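Local coordinates for protein response regulator ChrA (Corynebacterium diphtheriae, PDB 4YN8) that probably binds DNA to regulate transcription, as the response regulator of a haem-sensing two-component system, at residues S5-I11 / I31-A37; D49-I55 / P75-T81. The protein carries 1 engineered substitution. One frame throughout, in Å; residues are numbered along the deposited sequence. Where two conformers were deposited one is given.

How the contacts relate
From the N terminus, strand 6-11 runs into helix 15-26, and the chain returns as strand 31-37 to close the first loop, contact 1. Strand 50-53 then leads through helix 62-72 to strand 77-81, closing a second loop of the same kind, contact 2. The two loops follow in series, neither nesting nor crossing. They are joined in space because strand 50-53 lies against strand 6-11 on the side away from 31-37: V52 N is 2.8 Å from M9 O. The four strands thus stand in the order 31-37, 6-11, 50-53, 77-81 within the parallel sheet of the receiver domain, with 31-37 at its edge.

Contact 1: residues S5-I11 / I31-A37; sequences SIRVMLI and ITVVAEA. Engineered in segment 5-11: S5 (natural residue Met). With MG (magnesium ion), chain I.
M9 lies lengthwise over the two alanines of 31-37. Its CG is anti to the backbone N (chi1 179°) and the chain beyond stays extended, which carries CG to 3.9 Å from A35 CB and sets CE 3.9 Å from A37 CB. The same face holds R7, whose CB rests against V34 CG1 at 3.8 Å; the two side chains slant across each other, and the guanidinium leads away to a salt bridge with D49. On the other face V8 meets I31 branch to branch, CG2 to CG2 at 3.9 Å, while L10 turns only CB to V33 CG1. I31 and V33 also reach L25 of helix 15-26, which links these two strands in a right-handed beta-alpha-beta crossover, the opening unit of the CheY-like receiver fold. Between V8 and M9 the register of the parallel ladder slips by one residue, a beta bulge at V34 in strand 31-37. There V8 O takes V34 N at 2.9 Å, with the donor in the carbonyl plane but the N-H bent to 138°, and a second, weak bond from A35 N. Beyond the bulge L10 N binds A35 O. E36, next along the edge strand, sends its carboxylate to a salt bridge with R18 of the helix. At the N-terminal end S5, an engineered residue, and T32 turn their hydroxyls to one water, 2.6 Å from S5 OG and 3.0 Å from T32 OG1. That water is also a ligand of a magnesium ion, which I31 O binds directly at 2.3 Å; the backbone oxygens of D26 and F28 complete the protein share of the site.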
loop_
_atom_site.group_PDB
_atom_site.type_symbol
_atom_site.label_atom_id
_atom_site.label_comp_id
_atom_site.label_asym_id
_atom_site.label_seq_id
_atom_site.Cartn_x
_atom_site.Cartn_y
_atom_site.Cartn_z
ATOM N N SER A 5 -5.409 -19.610 26.494
ATOM C CA SER A 5 -5.511 -18.398 25.669
ATOM C C SER A 5 -4.345 -18.153 24.734
ATOM O O SER A 5 -3.213 -18.405 25.075
ATOM C CB SER A 5 -5.633 -17.161 26.549
ATOM O OG SER A 5 -6.975 -17.011 26.921
ATOM N N ILE A 6 -4.637 -17.608 23.553
ATOM C CA ILE A 6 -3.618 -17.190 22.601
ATOM C C ILE A 6 -3.122 -15.831 23.090
ATOM O O ILE A 6 -3.938 -14.934 23.340
ATOM C CB ILE A 6 -4.255 -17.039 21.200
ATOM C CG1 ILE A 6 -4.774 -18.400 20.740
ATOM C CG2 ILE A 6 -3.283 -16.405 20.229
ATOM C CD1 ILE A 6 -5.460 -18.317 19.389
ATOM N N ARG A 7 -1.807 -15.674 23.225
ATOM C CA ARG A 7 -1.214 -14.486 23.856
ATOM C C ARG A 7 -0.841 -13.519 22.738
ATOM O O ARG A 7 0.021 -13.810 21.907
ATOM C CB ARG A 7 0.051 -14.869 24.633
ATOM C CG ARG A 7 -0.257 -15.837 25.765
ATOM C CD ARG A 7 0.980 -16.555 26.321
ATOM N NE ARG A 7 1.500 -17.444 25.340
ATOM C CZ ARG A 7 2.681 -18.050 25.456
ATOM N NH1 ARG A 7 3.415 -17.896 26.573
ATOM N NH2 ARG A 7 3.095 -18.822 24.500
ATOM N N VAL A 8 -1.511 -12.383 22.734
ATOM C CA VAL A 8 -1.370 -11.411 21.666
ATOM C C VAL A 8 -0.562 -10.204 22.063
ATOM O O VAL A 8 -0.762 -9.677 23.166
ATOM C CB VAL A 8 -2.747 -10.982 21.192
ATOM C CG1 VAL A 8 -2.681 -9.710 20.312
ATOM C CG2 VAL A 8 -3.376 -12.147 20.445
ATOM N N MET A 9 0.301 -9.767 21.169
ATOM C CA MET A 9 0.869 -8.424 21.233
ATOM C C MET A 9 0.186 -7.550 20.204
ATOM O O MET A 9 0.144 -7.900 19.045
ATOM C CB MET A 9 2.359 -8.384 20.981
ATOM C CG MET A 9 2.936 -6.955 21.029
ATOM S SD MET A 9 4.742 -7.057 21.198
ATOM C CE MET A 9 5.075 -5.564 22.102
ATOM N N LEU A 10 -0.355 -6.440 20.666
ATOM C CA LEU A 10 -1.173 -5.550 19.838
ATOM C C LEU A 10 -0.421 -4.262 19.654
ATOM O O LEU A 10 -0.067 -3.614 20.640
ATOM C CB LEU A 10 -2.479 -5.262 20.568
ATOM C CG LEU A 10 -3.397 -4.219 19.926
ATOM C CD1 LEU A 10 -3.840 -4.750 18.584
ATOM C CD2 LEU A 10 -4.573 -4.015 20.844
ATOM N N ILE A 11 -0.223 -3.862 18.408
ATOM C CA ILE A 11 0.650 -2.739 18.051
ATOM C C ILE A 11 -0.142 -1.761 17.192
ATOM O O ILE A 11 -0.742 -2.162 16.179
ATOM C CB ILE A 11 1.855 -3.245 17.286
ATOM C CG1 ILE A 11 2.543 -4.337 18.108
ATOM C CG2 ILE A 11 2.838 -2.100 17.000
ATOM C CD1 ILE A 11 3.878 -4.780 17.553
ATOM N N ILE A 31 -8.479 -15.553 23.889
ATOM C CA ILE A 31 -7.511 -14.547 23.522
ATOM C C ILE A 31 -7.212 -13.621 24.673
ATOM O O ILE A 31 -8.121 -13.040 25.306
ATOM C CB ILE A 31 -7.990 -13.734 22.289
ATOM C CG1 ILE A 31 -8.239 -14.660 21.099
ATOM C CG2 ILE A 31 -6.954 -12.617 21.962
ATOM C CD1 ILE A 31 -8.894 -13.998 19.898
ATOM N N THR A 32 -5.937 -13.352 24.865
ATOM C CA THR A 32 -5.488 -12.420 25.872
ATOM C C THR A 32 -4.431 -11.480 25.281
ATOM O O THR A 32 -3.427 -11.954 24.756
ATOM C CB THR A 32 -4.842 -13.121 27.085
ATOM O OG1 THR A 32 -5.805 -13.930 27.756
ATOM C CG2 THR A 32 -4.395 -12.095 28.085
ATOM N N VAL A 33 -4.627 -10.182 25.419
ATOM C CA VAL A 33 -3.603 -9.220 25.006
ATOM C C VAL A 33 -2.605 -9.097 26.142
ATOM O O VAL A 33 -2.944 -8.551 27.218
ATOM C CB VAL A 33 -4.221 -7.885 24.653
ATOM C CG1 VAL A 33 -3.162 -6.832 24.285
ATOM C CG2 VAL A 33 -5.184 -8.131 23.492
ATOM N N VAL A 34 -1.449 -9.679 25.956
ATOM C CA VAL A 34 -0.386 -9.668 26.989
ATOM C C VAL A 34 0.617 -8.525 26.860
ATOM O O VAL A 34 1.419 -8.322 27.759
ATOM C CB VAL A 34 0.366 -10.998 27.020
ATOM C CG1 VAL A 34 -0.602 -12.148 27.257
ATOM C CG2 VAL A 34 1.156 -11.189 25.759
ATOM N N ALA A 35 0.586 -7.785 25.756
ATOM C CA ALA A 35 1.578 -6.723 25.475
ATOM C C ALA A 35 0.979 -5.757 24.463
ATOM O O ALA A 35 0.197 -6.179 23.599
ATOM C CB ALA A 35 2.865 -7.307 24.928
ATOM N N GLU A 36 1.347 -4.485 24.579
ATOM C CA GLU A 36 0.973 -3.473 23.579
ATOM C C GLU A 36 2.165 -2.630 23.229
ATOM O O GLU A 36 3.047 -2.388 24.088
ATOM C CB GLU A 36 -0.095 -2.575 24.175
ATOM C CG GLU A 36 -1.443 -3.242 24.306
ATOM C CD GLU A 36 -2.463 -2.310 24.953
ATOM O OE1 GLU A 36 -2.908 -1.307 24.307
ATOM O OE2 GLU A 36 -2.834 -2.591 26.105
ATOM N N ALA A 37 2.218 -2.108 22.017
ATOM C CA ALA A 37 3.257 -1.191 21.658
ATOM C C ALA A 37 2.694 -0.151 20.713
ATOM O O ALA A 37 1.625 -0.388 20.136
ATOM C CB ALA A 37 4.425 -1.907 20.997
HETATM MG MG MG I . -9.759 -12.998 26.947
HETATM O O HOH W 1 -8.551 -15.049 27.603
HETATM O O HOH W 2 -11.205 -13.430 28.631
#

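Contact 2: residues D49-I55 / P75-T81; sequences DVVVTDI and PPVLILT. With MG (magnesium ion), chain F; SO4 (sulfate ion), chain B.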
loop_
_atom_site.group_PDB
_atom_site.type_symbol
_atom_site.label_atom_id
_atom_site.label_comp_id
_atom_site.label_asym_id
_atom_site.label_seq_id
_atom_site.Cartn_x
_atom_site.Cartn_y
_atom_site.Cartn_z
ATOM N N ASP A 49 2.299 -15.220 21.146
ATOM C CA ASP A 49 1.835 -16.231 20.166
ATOM C C ASP A 49 1.494 -15.612 18.790
ATOM O O ASP A 49 1.764 -16.215 17.757
ATOM C CB ASP A 49 0.600 -16.906 20.705
ATOM C CG ASP A 49 0.870 -17.814 21.902
ATOM O OD1 ASP A 49 1.924 -18.493 21.888
ATOM O OD2 ASP A 49 0.034 -17.840 22.836
ATOM N N VAL A 50 0.927 -14.407 18.818
ATOM C CA VAL A 50 0.487 -13.704 17.607
ATOM C C VAL A 50 0.775 -12.210 17.803
ATOM O O VAL A 50 0.460 -11.670 18.860
ATOM C CB VAL A 50 -1.033 -13.915 17.392
ATOM C CG1 VAL A 50 -1.484 -13.090 16.223
ATOM C CG2 VAL A 50 -1.384 -15.416 17.128
ATOM N N VAL A 51 1.334 -11.579 16.795
ATOM C CA VAL A 51 1.422 -10.147 16.754
ATOM C C VAL A 51 0.311 -9.586 15.874
ATOM O O VAL A 51 0.174 -10.016 14.694
ATOM C CB VAL A 51 2.793 -9.667 16.220
ATOM C CG1 VAL A 51 2.803 -8.175 16.002
ATOM C CG2 VAL A 51 3.926 -10.071 17.145
ATOM N N VAL A 52 -0.461 -8.678 16.436
ATOM C CA VAL A 52 -1.536 -8.017 15.700
ATOM C C VAL A 52 -1.099 -6.573 15.530
ATOM O O VAL A 52 -0.927 -5.849 16.511
ATOM C CB VAL A 52 -2.874 -8.126 16.446
ATOM C CG1 VAL A 52 -3.977 -7.353 15.730
ATOM C CG2 VAL A 52 -3.260 -9.592 16.637
ATOM N N THR A 53 -0.923 -6.132 14.278
ATOM C CA THR A 53 -0.328 -4.814 14.032
ATOM C C THR A 53 -1.054 -4.035 12.933
ATOM O O THR A 53 -1.612 -4.637 12.074
ATOM C CB THR A 53 1.176 -4.918 13.645
ATOM O OG1 THR A 53 1.772 -3.580 13.598
ATOM C CG2 THR A 53 1.414 -5.566 12.337
ATOM N N ASP A 54 -1.084 -2.717 13.168
ATOM C CA ASP A 54 -1.314 -1.594 12.252
ATOM C C ASP A 54 -0.263 -1.505 11.151
ATOM O O ASP A 54 0.841 -2.044 11.307
ATOM C CB ASP A 54 -1.032 -0.348 13.224
ATOM C CG ASP A 54 -1.670 0.869 12.839
ATOM O OD1 ASP A 54 -2.943 0.989 12.907
ATOM O OD2 ASP A 54 -0.905 1.804 12.557
ATOM N N ILE A 55 -0.526 -0.743 10.068
ATOM C CA ILE A 55 0.504 -0.438 9.099
ATOM C C ILE A 55 1.236 0.882 9.426
ATOM O O ILE A 55 2.459 0.889 9.622
ATOM C CB ILE A 55 -0.060 -0.350 7.654
ATOM C CG1 ILE A 55 -0.842 -1.594 7.295
ATOM C CG2 ILE A 55 1.043 0.013 6.690
ATOM C CD1 ILE A 55 -1.563 -1.474 5.963
ATOM N N PRO A 75 7.023 -14.641 15.830
ATOM C CA PRO A 75 5.647 -15.132 15.762
ATOM C C PRO A 75 4.952 -14.654 14.505
ATOM O O PRO A 75 5.427 -13.733 13.878
ATOM C CB PRO A 75 4.971 -14.543 16.992
ATOM C CG PRO A 75 5.847 -13.445 17.444
ATOM C CD PRO A 75 7.248 -13.663 16.914
ATOM N N PRO A 76 3.881 -15.333 14.119
ATOM C CA PRO A 76 3.118 -14.926 12.949
ATOM C C PRO A 76 2.384 -13.631 13.233
ATOM O O PRO A 76 2.093 -13.305 14.382
ATOM C CB PRO A 76 2.135 -16.080 12.768
ATOM C CG PRO A 76 1.902 -16.621 14.103
ATOM C CD PRO A 76 3.271 -16.504 14.774
ATOM N N VAL A 77 2.111 -12.889 12.159
ATOM C CA VAL A 77 1.580 -11.524 12.210
ATOM C C VAL A 77 0.225 -11.442 11.503
ATOM O O VAL A 77 0.054 -12.015 10.410
ATOM C CB VAL A 77 2.522 -10.562 11.516
ATOM C CG1 VAL A 77 1.969 -9.134 11.429
ATOM C CG2 VAL A 77 3.883 -10.631 12.200
ATOM N N LEU A 78 -0.729 -10.800 12.169
ATOM C CA LEU A 78 -1.982 -10.409 11.563
ATOM C C LEU A 78 -1.933 -8.900 11.377
ATOM O O LEU A 78 -1.825 -8.151 12.365
ATOM C CB LEU A 78 -3.175 -10.830 12.457
ATOM C CG LEU A 78 -4.533 -10.228 12.128
ATOM C CD1 LEU A 78 -4.902 -10.751 10.724
ATOM C CD2 LEU A 78 -5.518 -10.686 13.193
ATOM N N ILE A 79 -2.015 -8.424 10.116
ATOM C CA ILE A 79 -2.045 -7.003 9.821
ATOM C C ILE A 79 -3.486 -6.543 9.722
ATOM O O ILE A 79 -4.306 -7.169 9.019
ATOM C CB ILE A 79 -1.326 -6.686 8.491
ATOM C CG1 ILE A 79 0.158 -6.898 8.667
ATOM C CG2 ILE A 79 -1.627 -5.279 8.008
ATOM C CD1 ILE A 79 0.958 -6.749 7.358
ATOM N N LEU A 80 -3.759 -5.467 10.447
ATOM C CA LEU A 80 -5.070 -4.787 10.436
ATOM C C LEU A 80 -4.973 -3.465 9.739
ATOM O O LEU A 80 -4.032 -2.684 9.936
ATOM C CB LEU A 80 -5.606 -4.584 11.814
ATOM C CG LEU A 80 -5.769 -5.812 12.712
ATOM C CD1 LEU A 80 -6.336 -5.463 14.087
ATOM C CD2 LEU A 80 -6.573 -6.915 12.092
ATOM N N THR A 81 -5.963 -3.182 8.908
ATOM C CA THR A 81 -5.978 -1.879 8.269
ATOM C C THR A 81 -7.409 -1.428 8.060
ATOM O O THR A 81 -8.326 -2.017 8.613
ATOM C CB THR A 81 -5.121 -1.911 7.008
ATOM O OG1 THR A 81 -4.796 -0.579 6.563
ATOM C CG2 THR A 81 -5.747 -2.740 5.903
HETATM MG MG MG F . -3.032 3.066 13.860
HETATM S S SO4 B . -3.573 1.553 9.014
HETATM O O1 SO4 B . -4.979 1.621 9.454
HETATM O O2 SO4 B . -3.406 2.389 7.824
HETATM O O3 SO4 B . -2.538 1.999 9.980
HETATM O O4 SO4 B . -3.208 0.109 8.654
HETATM O O HOH W 3 -3.240 3.605 11.950
HETATM O O HOH W 4 -0.861 2.748 13.897
HETATM O O HOH W 5 -4.982 2.911 14.498
#
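Strands 50-53 and 77-81 run parallel, their axes 15° apart, and four N-H...O bonds alternate between them, from V51 N to P76 O through to L80 N to T53 O. On one face V52 CG1 and L80 CD1 meet at 3.4 Å, a close-pressed pair of methyls, the two side chains slanting across each other. On the opposite face V51 turns CG2 to the ring of P75. Farther along, T53 CG2 touches V77 CG1 at 3.7 Å, and the T53 side chain runs alongside I79. This methyl faces the partner strand because OG1 is anti to the backbone N (chi1 -172°), where it donates to D54 O on a lone pair. I55 is set roughly perpendicular to I79, CG1 to CG2, and its CD1 comes up to T81 OG1.

The C-terminal ends of the strands contribute to the metal and anion pocket of a receiver domain. In the conformer given, D54 OD1 binds a magnesium ion at 2.3 Å and accepts a hydrogen bond from K103; D12 and H14 are the other protein ligands of the metal. Beside it a sulfate O4 is gripped by T81 OG1 at 2.7 Å and by I55 N at 3.1 Å; K103, T85 and Q56 N hold the ion too. The sulfate, probably from the crystallisation liquor, sits where a phosphoryl group would be expected near the aspartate, as in related receivers. Helix 62-72 packs on the face of V77 and I79 through T66 and L69, helix 107-119 meets V50 and P76 through T117, and strand 6-11 pairs with the far edge of 50-53.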